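Local coordinates for protein Proline/betaine transporter, RALF (Rickettsia prowazekii str. Madrid E, PDB 4D7R) that probably acts as a guanine-nucleotide exchange factor, here as an engineered chimera of a Rickettsia Sec7 domain and a Legionella capping domain, at residues Y163-L168 with K207-E212. Sequence-based numbering, arbitrary orientation.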
loop_
_atom_site.group_PDB
_atom_site.type_symbol
_atom_site.label_atom_id
_atom_site.label_comp_id
_atom_site.label_asym_id
_atom_site.label_seq_id
_atom_site.Cartn_x
_atom_site.Cartn_y
_atom_site.Cartn_z
ATOM N N TYR A 163 7.507 -0.146 -13.144
ATOM C CA TYR A 163 6.068 0.027 -13.210
ATOM C C TYR A 163 5.491 -0.370 -14.568
ATOM O O TYR A 163 4.427 -0.938 -14.614
ATOM C CB TYR A 163 5.544 1.351 -12.641
ATOM C CG TYR A 163 5.583 2.604 -13.463
ATOM C CD1 TYR A 163 4.866 2.727 -14.620
ATOM C CD2 TYR A 163 6.294 3.709 -13.029
ATOM C CE1 TYR A 163 4.905 3.873 -15.340
ATOM C CE2 TYR A 163 6.322 4.848 -13.744
ATOM C CZ TYR A 163 5.622 4.932 -14.892
ATOM O OH TYR A 163 5.642 6.066 -15.596
ATOM N N GLN A 164 6.263 -0.152 -15.634
ATOM C CA GLN A 164 5.846 -0.548 -16.979
ATOM C C GLN A 164 5.821 -2.078 -17.097
ATOM O O GLN A 164 4.958 -2.607 -17.783
ATOM C CB GLN A 164 6.724 0.096 -18.075
ATOM C CG GLN A 164 6.542 1.605 -18.224
ATOM C CD GLN A 164 5.371 2.024 -19.085
ATOM O OE1 GLN A 164 4.821 1.253 -19.876
ATOM N NE2 GLN A 164 5.039 3.303 -19.027
ATOM N N THR A 165 6.732 -2.780 -16.395
ATOM C CA THR A 165 6.833 -4.249 -16.418
ATOM C C THR A 165 5.645 -4.831 -15.659
ATOM O O THR A 165 5.055 -5.820 -16.090
ATOM C CB THR A 165 8.192 -4.709 -15.834
ATOM O OG1 THR A 165 9.251 -4.194 -16.621
ATOM C CG2 THR A 165 8.327 -6.220 -15.784
ATOM N N ILE A 166 5.326 -4.229 -14.504
ATOM C CA ILE A 166 4.187 -4.635 -13.669
ATOM C C ILE A 166 2.871 -4.444 -14.472
ATOM O O ILE A 166 2.028 -5.332 -14.488
ATOM C CB ILE A 166 4.212 -3.844 -12.327
ATOM C CG1 ILE A 166 5.362 -4.350 -11.417
ATOM C CG2 ILE A 166 2.875 -3.954 -11.630
ATOM C CD1 ILE A 166 5.736 -3.454 -10.269
ATOM N N MET A 167 2.737 -3.325 -15.193
ATOM C CA MET A 167 1.546 -3.083 -16.011
ATOM C C MET A 167 1.530 -4.031 -17.222
ATOM O O MET A 167 0.455 -4.496 -17.610
ATOM C CB MET A 167 1.481 -1.615 -16.475
ATOM C CG MET A 167 0.813 -0.674 -15.470
ATOM S SD MET A 167 -0.838 -1.187 -14.879
ATOM C CE MET A 167 -1.750 -1.447 -16.436
ATOM N N LEU A 168 2.739 -4.369 -17.768
ATOM C CA LEU A 168 2.869 -5.291 -18.908
ATOM C C LEU A 168 2.350 -6.668 -18.461
ATOM O O LEU A 168 1.607 -7.305 -19.209
ATOM C CB LEU A 168 4.328 -5.392 -19.390
ATOM C CG LEU A 168 4.535 -6.405 -20.533
ATOM C CD1 LEU A 168 3.752 -5.994 -21.813
ATOM C CD2 LEU A 168 5.998 -6.675 -20.759
ATOM N N LYS A 207 13.546 -6.986 -24.676
ATOM C CA LYS A 207 12.992 -8.199 -25.286
ATOM C C LYS A 207 12.977 -9.338 -24.285
ATOM O O LYS A 207 11.968 -10.047 -24.186
ATOM C CB LYS A 207 13.744 -8.581 -26.570
ATOM C CG LYS A 207 13.104 -9.727 -27.393
ATOM C CD LYS A 207 11.625 -9.484 -27.755
ATOM C CE LYS A 207 11.118 -10.342 -28.900
ATOM N NZ LYS A 207 11.198 -11.797 -28.603
ATOM N N LYS A 208 14.076 -9.471 -23.510
ATOM C CA LYS A 208 14.221 -10.500 -22.486
ATOM C C LYS A 208 13.158 -10.310 -21.414
ATOM O O LYS A 208 12.576 -11.298 -20.985
ATOM C CB LYS A 208 15.622 -10.485 -21.874
ATOM C CG LYS A 208 16.710 -11.076 -22.777
ATOM N N ILE A 209 12.863 -9.043 -21.016
ATOM C CA ILE A 209 11.809 -8.763 -20.014
ATOM C C ILE A 209 10.430 -9.117 -20.594
ATOM O O ILE A 209 9.647 -9.844 -19.965
ATOM C CB ILE A 209 11.847 -7.291 -19.494
ATOM C CG1 ILE A 209 13.139 -6.974 -18.727
ATOM C CG2 ILE A 209 10.606 -6.981 -18.594
ATOM C CD1 ILE A 209 13.364 -5.400 -18.617
ATOM N N TYR A 210 10.142 -8.601 -21.793
ATOM C CA TYR A 210 8.880 -8.851 -22.475
ATOM C C TYR A 210 8.608 -10.361 -22.616
ATOM O O TYR A 210 7.548 -10.800 -22.192
ATOM C CB TYR A 210 8.802 -8.109 -23.820
ATOM C CG TYR A 210 7.457 -8.235 -24.505
ATOM C CD1 TYR A 210 7.128 -9.372 -25.244
ATOM C CD2 TYR A 210 6.511 -7.215 -24.420
ATOM C CE1 TYR A 210 5.881 -9.505 -25.854
ATOM C CE2 TYR A 210 5.251 -7.345 -25.010
ATOM C CZ TYR A 210 4.939 -8.495 -25.723
ATOM O OH TYR A 210 3.714 -8.635 -26.335
ATOM N N ASP A 211 9.581 -11.146 -23.143
ATOM C CA ASP A 211 9.422 -12.594 -23.358
ATOM C C ASP A 211 9.219 -13.393 -22.079
ATOM O O ASP A 211 8.361 -14.279 -22.041
ATOM C CB ASP A 211 10.618 -13.182 -24.146
ATOM C CG ASP A 211 10.782 -12.725 -25.583
ATOM O OD1 ASP A 211 9.831 -12.131 -26.136
ATOM O OD2 ASP A 211 11.848 -13.007 -26.172
ATOM N N GLU A 212 10.013 -13.092 -21.031
ATOM C CA GLU A 212 9.931 -13.807 -19.768
ATOM C C GLU A 212 8.617 -13.534 -19.043
ATOM O O GLU A 212 8.032 -14.474 -18.525
ATOM C CB GLU A 212 11.137 -13.546 -18.864
ATOM C CG GLU A 212 12.444 -14.123 -19.404
ATOM C CD GLU A 212 12.482 -15.623 -19.634
ATOM O OE1 GLU A 212 12.086 -16.383 -18.720
ATOM O OE2 GLU A 212 12.926 -16.038 -20.728
#
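Leu168 and Thr165, one helical turn apart on helix 155-173, meet Tyr210 and Ile209 of helix 203-215. All four residues are buried. This is helix-helix packing within the all-helical Sec7 part of the fusion.

The apolar contacts form two pairs. Both methyls of Leu168 touch the CD2-CE2 side of the Tyr210 ring: Leu168 CD2 is 3.7 Å from Tyr210 CD2, and Leu168 CD1 is 3.8 Å from Tyr210 CE2. Leu168 CD2 comes in obliquely, and the two side chains cross at about a right angle. With CG trans to the backbone N (chi1 -175°), the Tyr210 ring ends nearer Leu168 than its CB direction alone would bring it. In the second pair, Ile209 CG2 meets both branches of Thr165, 3.7 Å from Thr165 OG1 and from Thr165 CG2. Leu188 of helix 185-191 touches both Leu168 and Tyr210, while Leu113 of helix 112-121 packs on Thr165.

The hydroxyls of Thr165 and Tyr210 bond outside the two segments. Thr165 OG1 bonds to Leu161 O, one turn back in its own helix. Its contact with the Ile209 methyl is van der Waals only. Tyr210 OH bonds to Met183 O, which tethers the far end of the ring. Away from the interface, Lys207 NZ forms a salt bridge to Asp211 OD2 at 2.8 Å, on the syn lone pair, within one helical turn.

Segments 163-168 and 207-212 therefore meet by van der Waals contact, and the hydroxyls of Thr165 and Tyr210 are bonded to backbone carbonyls.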